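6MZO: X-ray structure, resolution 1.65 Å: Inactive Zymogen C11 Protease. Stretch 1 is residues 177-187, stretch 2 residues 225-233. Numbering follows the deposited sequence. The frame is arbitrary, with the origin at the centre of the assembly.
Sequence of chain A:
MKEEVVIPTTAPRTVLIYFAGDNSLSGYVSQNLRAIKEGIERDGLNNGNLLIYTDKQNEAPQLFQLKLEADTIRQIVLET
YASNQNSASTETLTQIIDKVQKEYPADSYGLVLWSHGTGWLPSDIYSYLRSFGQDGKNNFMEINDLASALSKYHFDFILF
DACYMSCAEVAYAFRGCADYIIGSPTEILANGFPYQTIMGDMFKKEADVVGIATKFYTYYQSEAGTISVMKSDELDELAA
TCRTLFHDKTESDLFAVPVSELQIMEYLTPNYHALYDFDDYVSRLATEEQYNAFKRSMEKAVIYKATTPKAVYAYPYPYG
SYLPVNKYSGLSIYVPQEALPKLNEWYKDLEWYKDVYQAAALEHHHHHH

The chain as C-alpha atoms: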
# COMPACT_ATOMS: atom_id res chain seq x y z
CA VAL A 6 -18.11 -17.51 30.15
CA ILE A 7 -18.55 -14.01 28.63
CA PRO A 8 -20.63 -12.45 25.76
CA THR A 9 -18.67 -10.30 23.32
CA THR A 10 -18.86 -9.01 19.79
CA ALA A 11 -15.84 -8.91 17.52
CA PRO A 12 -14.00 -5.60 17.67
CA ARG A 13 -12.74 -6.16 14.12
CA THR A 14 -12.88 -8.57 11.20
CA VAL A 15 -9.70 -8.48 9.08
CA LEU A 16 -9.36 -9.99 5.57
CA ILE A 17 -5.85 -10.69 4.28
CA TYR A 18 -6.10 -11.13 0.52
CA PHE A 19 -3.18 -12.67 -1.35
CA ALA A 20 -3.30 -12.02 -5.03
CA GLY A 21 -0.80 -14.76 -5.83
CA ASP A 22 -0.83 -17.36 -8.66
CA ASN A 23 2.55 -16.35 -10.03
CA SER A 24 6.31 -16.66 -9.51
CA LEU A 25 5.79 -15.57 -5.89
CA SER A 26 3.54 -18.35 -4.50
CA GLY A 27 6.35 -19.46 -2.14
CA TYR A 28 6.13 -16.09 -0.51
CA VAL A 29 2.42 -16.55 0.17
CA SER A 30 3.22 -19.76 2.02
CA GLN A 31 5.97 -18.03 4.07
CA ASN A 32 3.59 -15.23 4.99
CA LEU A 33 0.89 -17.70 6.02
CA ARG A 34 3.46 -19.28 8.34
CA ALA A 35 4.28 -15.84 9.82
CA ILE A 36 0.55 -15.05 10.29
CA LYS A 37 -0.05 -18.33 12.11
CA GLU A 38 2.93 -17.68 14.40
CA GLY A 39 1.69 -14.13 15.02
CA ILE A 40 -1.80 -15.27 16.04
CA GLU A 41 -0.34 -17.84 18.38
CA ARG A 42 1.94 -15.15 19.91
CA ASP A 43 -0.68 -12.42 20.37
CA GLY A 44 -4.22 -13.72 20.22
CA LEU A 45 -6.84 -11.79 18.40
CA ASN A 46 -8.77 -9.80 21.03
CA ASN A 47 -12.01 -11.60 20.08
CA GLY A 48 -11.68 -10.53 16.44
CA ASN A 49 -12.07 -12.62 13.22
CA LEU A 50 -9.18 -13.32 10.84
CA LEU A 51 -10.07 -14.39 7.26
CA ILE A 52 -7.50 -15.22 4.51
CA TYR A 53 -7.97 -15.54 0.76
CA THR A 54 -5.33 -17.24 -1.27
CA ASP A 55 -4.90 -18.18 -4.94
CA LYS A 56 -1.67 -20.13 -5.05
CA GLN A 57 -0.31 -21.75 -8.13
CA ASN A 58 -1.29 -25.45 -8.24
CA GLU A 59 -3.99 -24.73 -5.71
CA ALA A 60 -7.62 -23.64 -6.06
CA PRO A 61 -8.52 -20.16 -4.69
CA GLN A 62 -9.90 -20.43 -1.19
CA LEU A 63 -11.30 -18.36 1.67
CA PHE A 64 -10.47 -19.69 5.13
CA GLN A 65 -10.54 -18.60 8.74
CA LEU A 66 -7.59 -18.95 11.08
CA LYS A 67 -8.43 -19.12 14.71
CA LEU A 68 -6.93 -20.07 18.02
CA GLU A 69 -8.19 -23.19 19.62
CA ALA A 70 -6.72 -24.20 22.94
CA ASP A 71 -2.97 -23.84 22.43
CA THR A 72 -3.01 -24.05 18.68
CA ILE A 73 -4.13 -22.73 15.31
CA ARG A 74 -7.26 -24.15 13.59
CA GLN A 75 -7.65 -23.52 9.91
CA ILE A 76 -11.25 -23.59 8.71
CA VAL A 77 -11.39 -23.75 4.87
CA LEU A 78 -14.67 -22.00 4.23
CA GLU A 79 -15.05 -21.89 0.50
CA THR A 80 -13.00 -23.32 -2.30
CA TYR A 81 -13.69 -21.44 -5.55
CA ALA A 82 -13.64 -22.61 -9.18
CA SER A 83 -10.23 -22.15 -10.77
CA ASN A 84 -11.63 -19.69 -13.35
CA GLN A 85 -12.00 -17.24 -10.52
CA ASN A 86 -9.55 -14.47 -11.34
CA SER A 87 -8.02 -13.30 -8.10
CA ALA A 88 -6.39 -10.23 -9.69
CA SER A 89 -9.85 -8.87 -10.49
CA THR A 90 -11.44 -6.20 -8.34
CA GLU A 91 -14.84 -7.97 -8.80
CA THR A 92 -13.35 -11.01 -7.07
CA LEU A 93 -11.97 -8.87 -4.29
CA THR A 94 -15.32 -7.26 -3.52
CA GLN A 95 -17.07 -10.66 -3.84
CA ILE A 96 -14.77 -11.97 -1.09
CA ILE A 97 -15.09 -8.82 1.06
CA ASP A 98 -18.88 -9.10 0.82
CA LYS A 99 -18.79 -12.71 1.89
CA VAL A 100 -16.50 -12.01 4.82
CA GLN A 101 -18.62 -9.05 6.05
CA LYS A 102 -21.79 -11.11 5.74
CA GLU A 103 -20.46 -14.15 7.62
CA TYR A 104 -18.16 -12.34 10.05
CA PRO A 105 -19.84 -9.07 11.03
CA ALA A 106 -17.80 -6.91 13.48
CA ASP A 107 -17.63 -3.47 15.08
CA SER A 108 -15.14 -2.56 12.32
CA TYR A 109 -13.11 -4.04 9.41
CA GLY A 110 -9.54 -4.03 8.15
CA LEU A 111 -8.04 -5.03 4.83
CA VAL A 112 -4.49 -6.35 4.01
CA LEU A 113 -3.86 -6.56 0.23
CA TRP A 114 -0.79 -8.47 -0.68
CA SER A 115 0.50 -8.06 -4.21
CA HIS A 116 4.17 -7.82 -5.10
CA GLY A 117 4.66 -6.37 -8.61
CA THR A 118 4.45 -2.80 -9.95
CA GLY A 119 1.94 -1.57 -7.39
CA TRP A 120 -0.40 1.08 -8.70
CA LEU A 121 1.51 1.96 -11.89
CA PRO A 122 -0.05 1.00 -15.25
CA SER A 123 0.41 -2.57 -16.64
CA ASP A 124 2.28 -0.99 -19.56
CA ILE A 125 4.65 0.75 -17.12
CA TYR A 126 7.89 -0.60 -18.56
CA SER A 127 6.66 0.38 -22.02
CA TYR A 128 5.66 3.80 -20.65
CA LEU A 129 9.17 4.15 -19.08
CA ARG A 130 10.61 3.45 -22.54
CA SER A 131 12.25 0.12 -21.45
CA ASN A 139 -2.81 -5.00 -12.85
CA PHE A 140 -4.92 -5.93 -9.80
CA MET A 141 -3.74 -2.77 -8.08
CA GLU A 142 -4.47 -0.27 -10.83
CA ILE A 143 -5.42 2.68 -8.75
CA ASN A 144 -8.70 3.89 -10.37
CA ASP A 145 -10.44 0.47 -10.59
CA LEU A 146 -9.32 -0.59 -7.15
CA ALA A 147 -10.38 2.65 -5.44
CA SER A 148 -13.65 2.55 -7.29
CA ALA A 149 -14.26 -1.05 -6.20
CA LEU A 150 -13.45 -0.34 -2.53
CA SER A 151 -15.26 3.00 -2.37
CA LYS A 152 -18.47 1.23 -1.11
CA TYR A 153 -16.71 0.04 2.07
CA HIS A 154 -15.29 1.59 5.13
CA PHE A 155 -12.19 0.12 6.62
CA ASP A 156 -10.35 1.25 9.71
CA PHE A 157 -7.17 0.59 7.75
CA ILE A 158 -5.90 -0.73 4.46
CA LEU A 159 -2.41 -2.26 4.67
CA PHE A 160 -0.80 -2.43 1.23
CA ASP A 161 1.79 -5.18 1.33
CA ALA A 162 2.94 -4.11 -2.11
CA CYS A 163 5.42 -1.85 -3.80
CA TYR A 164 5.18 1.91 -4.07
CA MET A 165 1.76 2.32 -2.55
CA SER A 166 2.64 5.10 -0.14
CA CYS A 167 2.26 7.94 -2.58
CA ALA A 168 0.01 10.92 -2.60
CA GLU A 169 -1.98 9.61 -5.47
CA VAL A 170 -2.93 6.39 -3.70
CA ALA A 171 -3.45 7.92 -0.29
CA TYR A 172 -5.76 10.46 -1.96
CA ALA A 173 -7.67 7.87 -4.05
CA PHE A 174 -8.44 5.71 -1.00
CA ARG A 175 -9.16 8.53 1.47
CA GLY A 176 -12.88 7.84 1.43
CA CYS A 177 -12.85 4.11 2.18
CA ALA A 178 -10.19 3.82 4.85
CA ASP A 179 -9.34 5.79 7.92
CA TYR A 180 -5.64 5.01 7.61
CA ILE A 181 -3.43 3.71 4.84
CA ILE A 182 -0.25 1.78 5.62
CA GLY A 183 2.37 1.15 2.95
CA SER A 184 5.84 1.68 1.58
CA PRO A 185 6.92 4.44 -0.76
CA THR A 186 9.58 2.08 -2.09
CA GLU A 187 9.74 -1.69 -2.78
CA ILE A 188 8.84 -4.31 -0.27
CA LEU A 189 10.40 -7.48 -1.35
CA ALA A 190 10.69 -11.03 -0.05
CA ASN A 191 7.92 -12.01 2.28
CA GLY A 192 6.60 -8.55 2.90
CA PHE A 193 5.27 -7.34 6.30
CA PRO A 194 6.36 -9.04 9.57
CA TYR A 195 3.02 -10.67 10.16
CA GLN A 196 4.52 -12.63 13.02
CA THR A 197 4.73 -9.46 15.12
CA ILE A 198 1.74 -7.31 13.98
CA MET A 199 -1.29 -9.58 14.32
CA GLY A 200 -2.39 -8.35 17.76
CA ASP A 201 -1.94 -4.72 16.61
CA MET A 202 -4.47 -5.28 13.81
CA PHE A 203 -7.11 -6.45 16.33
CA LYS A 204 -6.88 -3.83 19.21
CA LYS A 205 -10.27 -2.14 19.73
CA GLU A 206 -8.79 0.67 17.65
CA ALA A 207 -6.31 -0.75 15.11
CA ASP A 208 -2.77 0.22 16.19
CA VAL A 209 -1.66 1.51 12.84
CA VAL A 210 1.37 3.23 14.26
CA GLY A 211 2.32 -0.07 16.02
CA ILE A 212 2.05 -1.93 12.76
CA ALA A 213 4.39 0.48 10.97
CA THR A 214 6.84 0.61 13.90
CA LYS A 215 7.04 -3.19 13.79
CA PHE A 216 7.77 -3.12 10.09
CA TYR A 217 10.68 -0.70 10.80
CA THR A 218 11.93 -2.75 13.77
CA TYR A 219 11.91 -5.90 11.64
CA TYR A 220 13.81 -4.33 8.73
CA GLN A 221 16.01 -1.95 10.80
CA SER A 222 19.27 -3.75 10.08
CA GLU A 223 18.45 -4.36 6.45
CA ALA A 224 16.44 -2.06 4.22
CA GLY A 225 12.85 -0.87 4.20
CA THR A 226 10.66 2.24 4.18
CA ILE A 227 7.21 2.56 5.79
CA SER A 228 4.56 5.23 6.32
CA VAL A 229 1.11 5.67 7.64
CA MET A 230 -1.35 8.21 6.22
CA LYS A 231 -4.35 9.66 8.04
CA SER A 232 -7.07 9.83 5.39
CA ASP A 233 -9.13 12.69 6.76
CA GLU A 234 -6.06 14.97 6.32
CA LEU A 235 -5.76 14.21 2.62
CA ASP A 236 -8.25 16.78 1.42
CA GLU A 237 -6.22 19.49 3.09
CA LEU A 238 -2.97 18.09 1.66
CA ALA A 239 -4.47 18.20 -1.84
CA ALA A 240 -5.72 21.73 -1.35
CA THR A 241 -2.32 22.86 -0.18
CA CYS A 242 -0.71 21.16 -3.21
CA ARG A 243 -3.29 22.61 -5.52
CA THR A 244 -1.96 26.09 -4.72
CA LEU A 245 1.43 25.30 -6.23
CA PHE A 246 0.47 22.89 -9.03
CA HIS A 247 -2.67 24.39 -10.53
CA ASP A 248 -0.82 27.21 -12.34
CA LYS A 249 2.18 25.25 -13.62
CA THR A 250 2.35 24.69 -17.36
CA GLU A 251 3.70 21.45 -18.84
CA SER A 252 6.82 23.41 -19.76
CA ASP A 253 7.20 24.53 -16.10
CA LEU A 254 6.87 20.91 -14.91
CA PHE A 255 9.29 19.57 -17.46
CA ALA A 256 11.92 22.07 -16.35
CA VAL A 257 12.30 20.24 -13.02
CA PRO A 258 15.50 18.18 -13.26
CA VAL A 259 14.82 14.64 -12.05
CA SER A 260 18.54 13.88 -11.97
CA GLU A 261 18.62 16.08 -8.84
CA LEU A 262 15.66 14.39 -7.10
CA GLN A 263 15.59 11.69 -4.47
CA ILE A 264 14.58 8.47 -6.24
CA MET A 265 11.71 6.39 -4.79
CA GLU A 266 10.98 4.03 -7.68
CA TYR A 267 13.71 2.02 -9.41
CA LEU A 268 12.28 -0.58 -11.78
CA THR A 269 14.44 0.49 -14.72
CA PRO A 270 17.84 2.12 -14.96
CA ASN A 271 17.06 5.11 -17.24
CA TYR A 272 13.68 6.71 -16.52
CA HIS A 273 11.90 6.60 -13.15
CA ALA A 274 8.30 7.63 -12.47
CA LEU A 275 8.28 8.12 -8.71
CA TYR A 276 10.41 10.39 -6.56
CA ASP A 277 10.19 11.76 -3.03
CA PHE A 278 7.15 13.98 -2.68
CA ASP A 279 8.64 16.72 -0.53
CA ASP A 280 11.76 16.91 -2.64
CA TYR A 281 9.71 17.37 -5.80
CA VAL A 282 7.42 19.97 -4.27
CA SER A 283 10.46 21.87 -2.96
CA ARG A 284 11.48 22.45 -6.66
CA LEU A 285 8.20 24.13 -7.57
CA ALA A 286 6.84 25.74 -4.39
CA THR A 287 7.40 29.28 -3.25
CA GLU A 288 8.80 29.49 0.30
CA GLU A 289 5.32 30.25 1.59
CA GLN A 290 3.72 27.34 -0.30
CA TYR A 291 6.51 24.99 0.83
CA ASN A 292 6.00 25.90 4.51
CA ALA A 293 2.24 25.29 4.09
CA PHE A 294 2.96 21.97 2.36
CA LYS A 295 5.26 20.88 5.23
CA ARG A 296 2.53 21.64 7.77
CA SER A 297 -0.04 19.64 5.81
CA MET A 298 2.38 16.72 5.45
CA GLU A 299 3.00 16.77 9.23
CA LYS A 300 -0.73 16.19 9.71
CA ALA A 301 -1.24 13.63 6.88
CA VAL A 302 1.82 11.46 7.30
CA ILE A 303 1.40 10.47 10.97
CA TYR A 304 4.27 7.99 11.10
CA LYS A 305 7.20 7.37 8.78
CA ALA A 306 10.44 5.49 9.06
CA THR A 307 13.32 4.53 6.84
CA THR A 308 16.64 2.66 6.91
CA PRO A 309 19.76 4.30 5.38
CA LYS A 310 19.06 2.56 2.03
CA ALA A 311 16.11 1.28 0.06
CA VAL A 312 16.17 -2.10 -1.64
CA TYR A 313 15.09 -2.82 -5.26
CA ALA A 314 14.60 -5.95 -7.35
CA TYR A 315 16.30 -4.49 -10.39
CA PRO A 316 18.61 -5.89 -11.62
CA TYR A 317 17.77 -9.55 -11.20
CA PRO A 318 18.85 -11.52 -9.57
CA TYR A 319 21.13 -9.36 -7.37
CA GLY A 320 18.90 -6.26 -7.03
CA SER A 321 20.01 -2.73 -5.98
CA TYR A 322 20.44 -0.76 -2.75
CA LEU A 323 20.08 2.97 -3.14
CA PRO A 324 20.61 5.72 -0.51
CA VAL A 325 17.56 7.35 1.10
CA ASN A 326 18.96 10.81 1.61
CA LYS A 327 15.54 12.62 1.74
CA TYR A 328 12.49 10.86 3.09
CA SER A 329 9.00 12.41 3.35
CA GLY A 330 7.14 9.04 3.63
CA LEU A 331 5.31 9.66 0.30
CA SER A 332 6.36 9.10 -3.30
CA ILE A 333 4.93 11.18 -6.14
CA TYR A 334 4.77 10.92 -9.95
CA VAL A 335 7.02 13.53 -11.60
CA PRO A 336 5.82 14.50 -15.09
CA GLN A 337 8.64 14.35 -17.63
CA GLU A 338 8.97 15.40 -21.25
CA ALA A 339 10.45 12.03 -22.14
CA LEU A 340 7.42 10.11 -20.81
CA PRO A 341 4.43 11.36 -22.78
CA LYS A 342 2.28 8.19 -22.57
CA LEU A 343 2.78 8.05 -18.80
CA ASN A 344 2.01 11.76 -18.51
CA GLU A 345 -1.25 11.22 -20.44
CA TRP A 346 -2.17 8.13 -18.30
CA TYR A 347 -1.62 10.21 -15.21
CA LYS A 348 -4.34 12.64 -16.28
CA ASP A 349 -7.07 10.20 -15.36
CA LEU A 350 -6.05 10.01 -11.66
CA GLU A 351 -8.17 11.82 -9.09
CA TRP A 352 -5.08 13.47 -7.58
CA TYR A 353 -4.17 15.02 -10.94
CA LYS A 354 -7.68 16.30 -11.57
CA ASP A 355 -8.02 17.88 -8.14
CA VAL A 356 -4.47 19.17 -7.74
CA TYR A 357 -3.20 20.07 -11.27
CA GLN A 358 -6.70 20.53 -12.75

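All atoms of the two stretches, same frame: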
# COMPACT_ATOMS: atom_id res chain seq x y z
N CYS A 177 -12.43 5.43 1.73
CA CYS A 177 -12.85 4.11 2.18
C CYS A 177 -11.99 3.50 3.28
O CYS A 177 -12.23 2.35 3.68
CB CYS A 177 -12.92 3.15 1.00
SG CYS A 177 -11.31 2.87 0.32
N ALA A 178 -11.05 4.27 3.78
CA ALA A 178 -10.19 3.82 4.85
C ALA A 178 -9.75 4.95 5.74
O ALA A 178 -9.37 5.95 5.28
CB ALA A 178 -8.98 3.12 4.29
N ASP A 179 -9.78 4.75 7.04
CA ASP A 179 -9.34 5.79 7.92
C ASP A 179 -7.84 6.04 7.87
O ASP A 179 -7.41 7.14 8.01
CB ASP A 179 -9.79 5.54 9.35
CG ASP A 179 -11.29 5.57 9.51
OD1 ASP A 179 -11.96 6.30 8.82
OD2 ASP A 179 -11.78 4.82 10.32
N TYR A 180 -7.08 4.97 7.68
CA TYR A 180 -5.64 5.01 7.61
C TYR A 180 -5.16 4.11 6.48
O TYR A 180 -5.74 3.12 6.23
CB TYR A 180 -5.02 4.51 8.92
CG TYR A 180 -5.30 5.42 10.06
CD1 TYR A 180 -4.53 6.50 10.28
CD2 TYR A 180 -6.38 5.23 10.85
CE1 TYR A 180 -4.82 7.38 11.29
CE2 TYR A 180 -6.69 6.10 11.86
CZ TYR A 180 -5.91 7.17 12.08
OH TYR A 180 -6.22 8.03 13.08
N ILE A 181 -4.05 4.50 5.87
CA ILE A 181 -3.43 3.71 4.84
C ILE A 181 -2.00 3.44 5.30
O ILE A 181 -1.32 4.31 5.66
CB ILE A 181 -3.35 4.48 3.50
CG1 ILE A 181 -4.72 4.86 2.99
CG2 ILE A 181 -2.66 3.65 2.46
CD1 ILE A 181 -5.57 3.69 2.68
N ILE A 182 -1.58 2.20 5.22
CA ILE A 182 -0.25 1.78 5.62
C ILE A 182 0.47 1.23 4.41
O ILE A 182 -0.08 0.40 3.76
CB ILE A 182 -0.31 0.68 6.70
CG1 ILE A 182 -1.14 1.13 7.88
CG2 ILE A 182 1.06 0.33 7.20
CD1 ILE A 182 -1.46 0.05 8.86
N GLY A 183 1.69 1.67 4.13
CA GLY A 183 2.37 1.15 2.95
C GLY A 183 3.79 1.61 2.89
O GLY A 183 4.28 2.26 3.84
N SER A 184 4.45 1.24 1.81
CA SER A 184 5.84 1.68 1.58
C SER A 184 5.89 2.57 0.39
O SER A 184 5.27 2.27 -0.65
CB SER A 184 6.78 0.49 1.35
OG SER A 184 8.12 0.90 1.01
N PRO A 185 6.65 3.66 0.47
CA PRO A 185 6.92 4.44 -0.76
C PRO A 185 7.89 3.79 -1.68
O PRO A 185 8.03 4.29 -2.80
CB PRO A 185 7.46 5.77 -0.27
CG PRO A 185 8.03 5.45 1.14
CD PRO A 185 7.16 4.33 1.71
N THR A 186 8.58 2.75 -1.24
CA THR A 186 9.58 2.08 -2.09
C THR A 186 9.19 0.64 -2.29
O THR A 186 7.96 0.37 -2.18
CB THR A 186 11.05 2.22 -1.56
OG1 THR A 186 11.21 1.56 -0.28
CG2 THR A 186 11.32 3.69 -1.44
N GLU A 187 10.11 -0.27 -2.59
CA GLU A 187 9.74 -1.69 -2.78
C GLU A 187 9.72 -2.39 -1.44
O GLU A 187 10.43 -2.04 -0.50
CB GLU A 187 10.71 -2.38 -3.76
CG GLU A 187 10.52 -1.82 -5.12
CD GLU A 187 11.25 -2.60 -6.22
OE1 GLU A 187 11.72 -3.73 -5.99
OE2 GLU A 187 11.30 -2.06 -7.32
N GLY A 225 14.30 -0.96 4.32
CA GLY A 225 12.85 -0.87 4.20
C GLY A 225 12.39 0.54 4.53
O GLY A 225 13.06 1.24 5.28
N THR A 226 11.26 0.93 3.94
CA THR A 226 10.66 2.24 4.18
C THR A 226 9.21 2.01 4.48
O THR A 226 8.59 1.14 3.80
CB THR A 226 10.78 3.20 2.97
OG1 THR A 226 10.02 2.68 1.86
CG2 THR A 226 12.27 3.43 2.57
N ILE A 227 8.63 2.76 5.44
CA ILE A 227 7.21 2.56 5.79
C ILE A 227 6.61 3.92 6.12
O ILE A 227 7.33 4.87 6.52
CB ILE A 227 7.08 1.57 6.99
CG1 ILE A 227 5.62 1.09 7.17
CG2 ILE A 227 7.73 2.17 8.23
CD1 ILE A 227 5.31 0.17 6.03
N SER A 228 5.32 4.07 5.87
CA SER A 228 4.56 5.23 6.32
C SER A 228 3.12 4.94 6.51
O SER A 228 2.60 3.91 6.00
CB SER A 228 4.70 6.39 5.34
OG SER A 228 4.29 6.01 4.04
N VAL A 229 2.53 5.79 7.33
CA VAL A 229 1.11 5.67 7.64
C VAL A 229 0.41 7.00 7.38
O VAL A 229 0.84 8.04 7.94
CB VAL A 229 0.91 5.35 9.13
CG1 VAL A 229 -0.58 5.21 9.41
CG2 VAL A 229 1.55 4.07 9.52
N MET A 230 -0.66 6.97 6.59
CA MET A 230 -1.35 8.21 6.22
C MET A 230 -2.71 8.25 6.87
O MET A 230 -3.44 7.23 6.93
CB MET A 230 -1.47 8.34 4.67
CG MET A 230 -0.28 8.96 3.97
SD MET A 230 1.26 8.10 4.26
CE MET A 230 0.86 6.52 3.47
N LYS A 231 -3.07 9.44 7.39
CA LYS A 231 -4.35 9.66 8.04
C LYS A 231 -5.32 10.26 7.00
O LYS A 231 -5.20 11.44 6.60
CB LYS A 231 -4.18 10.60 9.28
CG LYS A 231 -5.46 10.77 10.14
CD LYS A 231 -5.03 11.52 11.41
CE LYS A 231 -6.24 11.83 12.28
NZ LYS A 231 -6.87 13.03 11.72
N SER A 232 -6.29 9.45 6.56
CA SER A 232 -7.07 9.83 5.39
C SER A 232 -7.86 11.12 5.53
O SER A 232 -8.00 11.87 4.52
CB SER A 232 -8.03 8.68 4.98
OG SER A 232 -7.27 7.53 4.65
N ASP A 233 -8.36 11.43 6.73
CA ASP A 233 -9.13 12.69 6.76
C ASP A 233 -8.27 13.97 6.74
O ASP A 233 -8.81 15.07 6.87
CB ASP A 233 -10.07 12.70 7.98
CG ASP A 233 -9.35 12.62 9.31
OD1 ASP A 233 -8.14 12.81 9.40
OD2 ASP A 233 -10.08 12.42 10.33
O HOH W 1 -8.78 9.44 8.87
O HOH W 2 10.12 -1.18 2.16

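The apolar centre lies on both faces of the sheet. On one face, Ile 182 sits across from Val 229, with CG1 of Ile 182 4.3 Å from CG2 of Val 229. Tyr 180 and Lys 231 continue this face. The Tyr 180 ring swings nearer the other strand than its CA-to-CB bond suggests. Its CD1 lies 4.2 Å from Val 229 CG1, and its CE1 lies 3.6 Å from Lys 231 CG. The ring lies against the aliphatic part of Lys 231, whose end leads away. The CA-to-CB bond of Ile 227 points away, but the end of the side chain comes nearer, with its CD1 4.4 Å from Ile 182 CG2. The branched side chains of Ile 182, Val 229 and Ile 227 suit buried strand positions, filling space close to the backbone.

On the other face, Ile 181 pairs with Met 230, CB to CB at 4.5 Å. Next along this face comes Gly 183, opposite Ser 228. Gly 183 has no side chain, yet its backbone is well covered by stretch 2.

The two stretches pair as antiparallel strands, 180-183 against 226-231, with axes 4.7 Å apart at closest approach. Together they bury 701 Å² of surface. The backbone ties the strands together through two hydrogen-bonded pairs. Ile 181 N donates to Met 230 O at 3.0 Å, and Met 230 N returns a bond to Ile 181 O at 2.9 Å. Gly 183 N donates to Ser 228 O at 3.1 Å, and Ser 228 N to Gly 183 O at 2.9 Å. Between these pairs, the CA of Ile 182 makes a CA-H...O contact with Ser 228 O at 3.6 Å.

Polar groups close both ends. At one end, Ser 232 grips the chain where it turns a corner at Asp 179. Its N donates to Asp 179 O at 2.9 Å, and its OG to Ala 178 O at 2.7 Å. The small serine side chain, in the m rotamer, points toward stretch 1 and reaches that carbonyl. Water 1 donates to Asp 179 O (2.8 Å) and accepts from Asp 233 N (3.0 Å). Lys 231 NZ forms a salt bridge with Asp 233 OD1 at 2.7 Å within stretch 2.

At the other end, three hydroxyls cluster. Thr 226 is buried, and its CA-to-CB bond points toward stretch 1. Thr 226 OG1 lies 2.7 Å from both Ser 184 OG and Thr 186 OG1, so a polar atom inside the protein has partners. Thr 186 N donates to Ser 184 OG at 2.9 Å, bracing the loop. Pro 185 packs its CD 3.3 Å from Thr 226 OG1. Water 2 links Thr 226 N (3.0 Å) to Glu 187 O (2.8 Å).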